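Local coordinates for RabGDI protein (Plasmodium falciparum 3D7, PDB 3P1W) that probably acts as a Rab GDP-dissociation inhibitor, holding Rab GTPases in their GDP-bound state during vesicle transport, at residues I327-I332 and E406-K411; I361-V366 and A380-T385. All blocks are in the same frame, centred on the assembly; numbering follows the deposited sequence.

Contacts 1 and 2 are neighbouring strand pairs of one mixed sheet, with centres about 10 Å apart. Across this part of the sheet the strands run 405-418, 320-333, 378-385, 361-367. Contact 1 joins the first two and contact 2 the last two. Strands 320-333 and 378-385 are themselves paired, and two probable backbone hydrogen bonds, from C331 N to A380 O and from C329 N to V382 O, tie the contacts together. Along the chain, contact 2 is a hairpin nested inside the loop that contact 1 closes. The sheet thus brings strands from 320 to 418 side by side in this Rab GDI family protein.

Contact 1 (I327-I332 and E406-K411); sequences IRCICI and EEKFVK
I332 and F409 meet on one face of an antiparallel strand pair that ends in a classic beta bulge. The CD1 methyl of I332 reaches the rim of the F409 ring, 3.7 Å from CE2. I332 CG1 lies anti to the carbonyl carbon (chi1 -68°), and CD1 extends on from there to the ring. The F409 ring also turns an edge to the backbone: I330 O lies in the ring plane, 3.3 Å from CD2. I330 O also accepts the F409 N-H, 2.7 Å from F409 N, and so meets both backbone and ring. K72 makes a cation-pi contact with this ring, and L67 of helix 64-71 packs on it.

On the other face, C329 SG touches two side chains of the partner strand. C329 SG is 3.7 Å from V410 CG2 and also touches K408 CG. The other V410 branch, CG1, meets the tip of I327, 3.9 Å from CD1.

At the bulge, E406 and E407 both face I332. I332 N donates to E407 O, while I332 O accepts from E406 N. The E406 carboxylate turns to partners beyond the pair: a salt bridge to K377 and hydrogen bonds to Y81 and S334. Near the other end, one water donates to both R328 O, at 2.8 Å, and F409 O, at 2.9 Å.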
loop_
_atom_site.group_PDB
_atom_site.type_symbol
_atom_site.label_atom_id
_atom_site.label_comp_id
_atom_site.label_asym_id
_atom_site.label_seq_id
_atom_site.Cartn_x
_atom_site.Cartn_y
_atom_site.Cartn_z
ATOM N N ILE A 327 11.670 6.865 2.022
ATOM C CA ILE A 327 11.392 8.274 2.212
ATOM C C ILE A 327 9.991 8.534 1.709
ATOM O O ILE A 327 9.576 7.991 0.664
ATOM C CB ILE A 327 12.460 9.180 1.509
ATOM C CG1 ILE A 327 12.131 10.658 1.729
ATOM C CG2 ILE A 327 12.604 8.812 -0.007
ATOM C CD1 ILE A 327 13.319 11.621 1.340
ATOM N N ARG A 328 9.227 9.257 2.516
ATOM C CA ARG A 328 7.939 9.789 2.126
ATOM C C ARG A 328 7.908 11.275 2.367
ATOM O O ARG A 328 8.309 11.755 3.422
ATOM C CB ARG A 328 6.763 9.126 2.889
ATOM C CG ARG A 328 6.663 7.645 2.681
ATOM C CD ARG A 328 5.396 7.036 3.225
ATOM N NE ARG A 328 5.425 5.592 3.002
ATOM C CZ ARG A 328 6.041 4.707 3.806
ATOM N NH1 ARG A 328 6.626 5.097 4.930
ATOM N NH2 ARG A 328 6.055 3.426 3.497
ATOM N N CYS A 329 7.448 12.003 1.352
ATOM C CA CYS A 329 7.353 13.444 1.404
ATOM C C CYS A 329 5.915 13.813 1.146
ATOM O O CYS A 329 5.414 13.636 0.040
ATOM C CB CYS A 329 8.251 14.098 0.339
ATOM S SG CYS A 329 8.283 15.910 0.561
ATOM N N ILE A 330 5.256 14.303 2.193
ATOM C CA ILE A 330 3.906 14.829 2.118
ATOM C C ILE A 330 3.959 16.300 1.724
ATOM O O ILE A 330 4.635 17.098 2.384
ATOM C CB ILE A 330 3.185 14.659 3.474
ATOM C CG1 ILE A 330 3.051 13.162 3.815
ATOM C CG2 ILE A 330 1.813 15.398 3.457
ATOM C CD1 ILE A 330 2.704 12.842 5.294
ATOM N N CYS A 331 3.252 16.663 0.646
ATOM C CA CYS A 331 3.303 18.005 0.089
ATOM C C CYS A 331 1.897 18.596 0.018
ATOM O O CYS A 331 0.990 17.979 -0.547
ATOM C CB CYS A 331 3.830 17.980 -1.336
ATOM S SG CYS A 331 5.384 17.123 -1.558
ATOM N N ILE A 332 1.721 19.768 0.606
ATOM C CA ILE A 332 0.479 20.504 0.466
ATOM C C ILE A 332 0.582 21.302 -0.818
ATOM O O ILE A 332 1.523 22.094 -0.982
ATOM C CB ILE A 332 0.238 21.445 1.650
ATOM C CG1 ILE A 332 -0.039 20.635 2.926
ATOM C CG2 ILE A 332 -0.966 22.336 1.390
ATOM C CD1 ILE A 332 -0.128 21.468 4.186
ATOM N N GLU A 406 3.288 24.137 -1.420
ATOM C CA GLU A 406 3.222 25.118 -0.302
ATOM C C GLU A 406 4.089 24.715 0.870
ATOM O O GLU A 406 4.773 25.558 1.472
ATOM C CB GLU A 406 1.789 25.319 0.182
ATOM C CG GLU A 406 0.867 25.833 -0.895
ATOM C CD GLU A 406 -0.522 26.193 -0.404
ATOM O OE1 GLU A 406 -0.833 26.043 0.797
ATOM O OE2 GLU A 406 -1.319 26.621 -1.252
ATOM N N GLU A 407 4.009 23.440 1.235
ATOM C CA GLU A 407 4.753 22.890 2.368
ATOM C C GLU A 407 5.126 21.434 2.106
ATOM O O GLU A 407 4.391 20.709 1.421
ATOM C CB GLU A 407 3.916 22.919 3.644
ATOM C CG GLU A 407 3.439 24.300 4.116
ATOM C CD GLU A 407 4.553 25.229 4.538
ATOM O OE1 GLU A 407 5.680 24.758 4.838
ATOM O OE2 GLU A 407 4.282 26.454 4.622
ATOM N N LYS A 408 6.255 21.022 2.675
ATOM C CA LYS A 408 6.758 19.650 2.602
ATOM C C LYS A 408 6.948 19.096 4.017
ATOM O O LYS A 408 7.477 19.772 4.907
ATOM C CB LYS A 408 8.112 19.591 1.912
ATOM C CG LYS A 408 8.074 19.800 0.421
ATOM C CD LYS A 408 9.495 19.947 -0.127
ATOM C CE LYS A 408 9.480 20.504 -1.567
ATOM N NZ LYS A 408 10.887 20.700 -2.080
ATOM N N PHE A 409 6.519 17.871 4.208
ATOM C CA PHE A 409 6.704 17.159 5.462
ATOM C C PHE A 409 7.407 15.811 5.146
ATOM O O PHE A 409 6.786 14.914 4.598
ATOM C CB PHE A 409 5.347 16.913 6.103
ATOM C CG PHE A 409 4.493 18.143 6.242
ATOM C CD1 PHE A 409 4.429 18.815 7.444
ATOM C CD2 PHE A 409 3.768 18.650 5.157
ATOM C CE1 PHE A 409 3.629 19.950 7.608
ATOM C CE2 PHE A 409 2.991 19.793 5.295
ATOM C CZ PHE A 409 2.916 20.451 6.542
ATOM N N VAL A 410 8.688 15.704 5.464
ATOM C CA VAL A 410 9.512 14.593 5.054
ATOM C C VAL A 410 9.798 13.639 6.199
ATOM O O VAL A 410 10.128 14.082 7.313
ATOM C CB VAL A 410 10.874 15.049 4.539
ATOM C CG1 VAL A 410 11.699 13.814 4.158
ATOM C CG2 VAL A 410 10.712 15.998 3.343
ATOM N N LYS A 411 9.644 12.337 5.954
ATOM C CA LYS A 411 9.955 11.305 6.951
ATOM C C LYS A 411 10.739 10.181 6.287
ATOM O O LYS A 411 10.317 9.617 5.262
ATOM C CB LYS A 411 8.687 10.737 7.608
ATOM C CG LYS A 411 8.958 9.806 8.760
ATOM C CD LYS A 411 7.637 9.406 9.420
ATOM C CE LYS A 411 7.864 8.442 10.582
ATOM N NZ LYS A 411 6.568 8.156 11.224
HETATM O O HOH W 1 6.260 12.187 5.348
#

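Contact 2 (I361-V366 and A380-T385); sequences IYINLV and AIVSAT
I363 and V382 lie side by side and point the same way. I363 CG1 is anti to its carbonyl carbon (chi1 -48°), and V382 CG2 holds the same position on its own residue. I363 CG1 and V382 CG2 meet at 4.0 Å. S383 instead has OG between its backbone N and carbonyl carbon (chi1 55°), which brings S383 OG 3.5 Å from Y362 CB.

These are the two faces of an antiparallel beta hairpin. Y362 with S383 and N364 with I381 are the hydrogen-bonded pairs, each with two backbone bonds. I363 with V382 is a non-hydrogen-bonded pair. There I363 CA approaches I381 O at 3.3 Å in a CA-H...O contact.

The face of I363 and V382 is wholly apolar. I361 CG1 lies 3.7 Å from A384 CB, and its CG2 touches V382 CG1. Further along, L365 CD2 touches A380 CB at 4.1 Å.

The face of Y362 and N364 is mixed. I381 CD1 lies 3.6 Å from N364 O and packs on V366 CG2. Y362 turns a ring edge toward S383 O. Two buried polar groups bond to backbone carbonyls: S383 OG to A435 O, and N364 ND2 to the oxygens of S437 and P93.

Strand 346-350 flanks the hairpin beside 361-367, and strand 320-333 flanks it beside 378-385. Helix 396-400 covers the apolar face, with P398 on I361 and V382 and L399 on V382.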
loop_
_atom_site.group_PDB
_atom_site.type_symbol
_atom_site.label_atom_id
_atom_site.label_comp_id
_atom_site.label_asym_id
_atom_site.label_seq_id
_atom_site.Cartn_x
_atom_site.Cartn_y
_atom_site.Cartn_z
ATOM N N ILE A 361 9.303 4.720 -7.998
ATOM C CA ILE A 361 8.837 5.820 -7.144
ATOM C C ILE A 361 7.345 5.996 -7.382
ATOM O O ILE A 361 6.847 5.733 -8.497
ATOM C CB ILE A 361 9.657 7.094 -7.380
ATOM C CG1 ILE A 361 11.122 6.827 -6.954
ATOM C CG2 ILE A 361 9.078 8.294 -6.646
ATOM C CD1 ILE A 361 12.094 8.027 -7.118
ATOM N N TYR A 362 6.634 6.413 -6.340
ATOM C CA TYR A 362 5.184 6.493 -6.355
ATOM C C TYR A 362 4.699 7.836 -5.830
ATOM O O TYR A 362 5.318 8.421 -4.965
ATOM C CB TYR A 362 4.595 5.366 -5.508
ATOM C CG TYR A 362 5.165 3.982 -5.786
ATOM C CD1 TYR A 362 4.512 3.103 -6.653
ATOM C CD2 TYR A 362 6.366 3.554 -5.203
ATOM C CE1 TYR A 362 5.011 1.839 -6.916
ATOM C CE2 TYR A 362 6.888 2.288 -5.466
ATOM C CZ TYR A 362 6.210 1.435 -6.316
ATOM O OH TYR A 362 6.709 0.195 -6.598
ATOM N N ILE A 363 3.576 8.319 -6.360
ATOM C CA ILE A 363 2.949 9.542 -5.870
ATOM C C ILE A 363 1.448 9.307 -5.737
ATOM O O ILE A 363 0.797 8.915 -6.716
ATOM C CB ILE A 363 3.170 10.750 -6.785
ATOM C CG1 ILE A 363 4.635 10.889 -7.179
ATOM C CG2 ILE A 363 2.573 12.005 -6.153
ATOM C CD1 ILE A 363 4.968 12.061 -8.159
ATOM N N ASN A 364 0.910 9.506 -4.532
ATOM C CA ASN A 364 -0.543 9.525 -4.328
ATOM C C ASN A 364 -1.024 10.936 -4.096
ATOM O O ASN A 364 -0.316 11.733 -3.511
ATOM C CB ASN A 364 -0.933 8.639 -3.173
ATOM C CG ASN A 364 -0.979 7.192 -3.577
ATOM O OD1 ASN A 364 -0.957 6.873 -4.782
ATOM N ND2 ASN A 364 -1.037 6.302 -2.601
ATOM N N LEU A 365 -2.223 11.241 -4.578
ATOM C CA LEU A 365 -2.791 12.562 -4.436
ATOM C C LEU A 365 -4.196 12.367 -3.865
ATOM O O LEU A 365 -4.970 11.561 -4.408
ATOM C CB LEU A 365 -2.837 13.265 -5.808
ATOM C CG LEU A 365 -3.427 14.653 -5.992
ATOM C CD1 LEU A 365 -4.948 14.685 -5.873
ATOM C CD2 LEU A 365 -2.789 15.704 -5.063
ATOM N N VAL A 366 -4.487 13.098 -2.778
ATOM C CA VAL A 366 -5.796 13.142 -2.167
ATOM C C VAL A 366 -6.150 14.553 -1.730
ATOM O O VAL A 366 -5.295 15.436 -1.657
ATOM C CB VAL A 366 -5.882 12.158 -0.996
ATOM C CG1 VAL A 366 -5.933 10.699 -1.516
ATOM C CG2 VAL A 366 -4.696 12.372 -0.068
ATOM N N ALA A 380 -0.115 15.673 -1.961
ATOM C CA ALA A 380 0.585 14.688 -2.783
ATOM C C ALA A 380 1.687 14.076 -1.927
ATOM O O ALA A 380 2.460 14.798 -1.315
ATOM C CB ALA A 380 1.194 15.358 -4.055
ATOM N N ILE A 381 1.741 12.753 -1.907
ATOM C CA ILE A 381 2.698 12.018 -1.101
ATOM C C ILE A 381 3.608 11.226 -2.024
ATOM O O ILE A 381 3.179 10.286 -2.694
ATOM C CB ILE A 381 1.987 11.089 -0.116
ATOM C CG1 ILE A 381 0.908 11.871 0.665
ATOM C CG2 ILE A 381 3.038 10.427 0.824
ATOM C CD1 ILE A 381 -0.518 11.883 0.043
ATOM N N VAL A 382 4.871 11.640 -2.050
ATOM C CA VAL A 382 5.897 10.993 -2.865
ATOM C C VAL A 382 6.599 9.969 -2.001
ATOM O O VAL A 382 7.033 10.310 -0.920
ATOM C CB VAL A 382 6.908 12.016 -3.386
ATOM C CG1 VAL A 382 8.013 11.313 -4.194
ATOM C CG2 VAL A 382 6.222 13.116 -4.248
ATOM N N SER A 383 6.754 8.730 -2.482
ATOM C CA SER A 383 7.410 7.694 -1.725
ATOM C C SER A 383 8.431 6.978 -2.594
ATOM O O SER A 383 8.184 6.728 -3.797
ATOM C CB SER A 383 6.364 6.700 -1.166
ATOM O OG SER A 383 5.551 6.173 -2.219
ATOM N N ALA A 384 9.566 6.657 -1.992
ATOM C CA ALA A 384 10.649 6.002 -2.666
ATOM C C ALA A 384 11.442 5.119 -1.727
ATOM O O ALA A 384 11.528 5.391 -0.527
ATOM C CB ALA A 384 11.596 7.046 -3.327
ATOM N N THR A 385 12.075 4.092 -2.281
ATOM C CA THR A 385 13.094 3.324 -1.552
ATOM C C THR A 385 14.400 4.066 -1.682
ATOM O O THR A 385 14.777 4.466 -2.777
ATOM C CB THR A 385 13.265 1.894 -2.084
ATOM O OG1 THR A 385 11.991 1.258 -2.128
ATOM C CG2 THR A 385 14.241 1.069 -1.151
#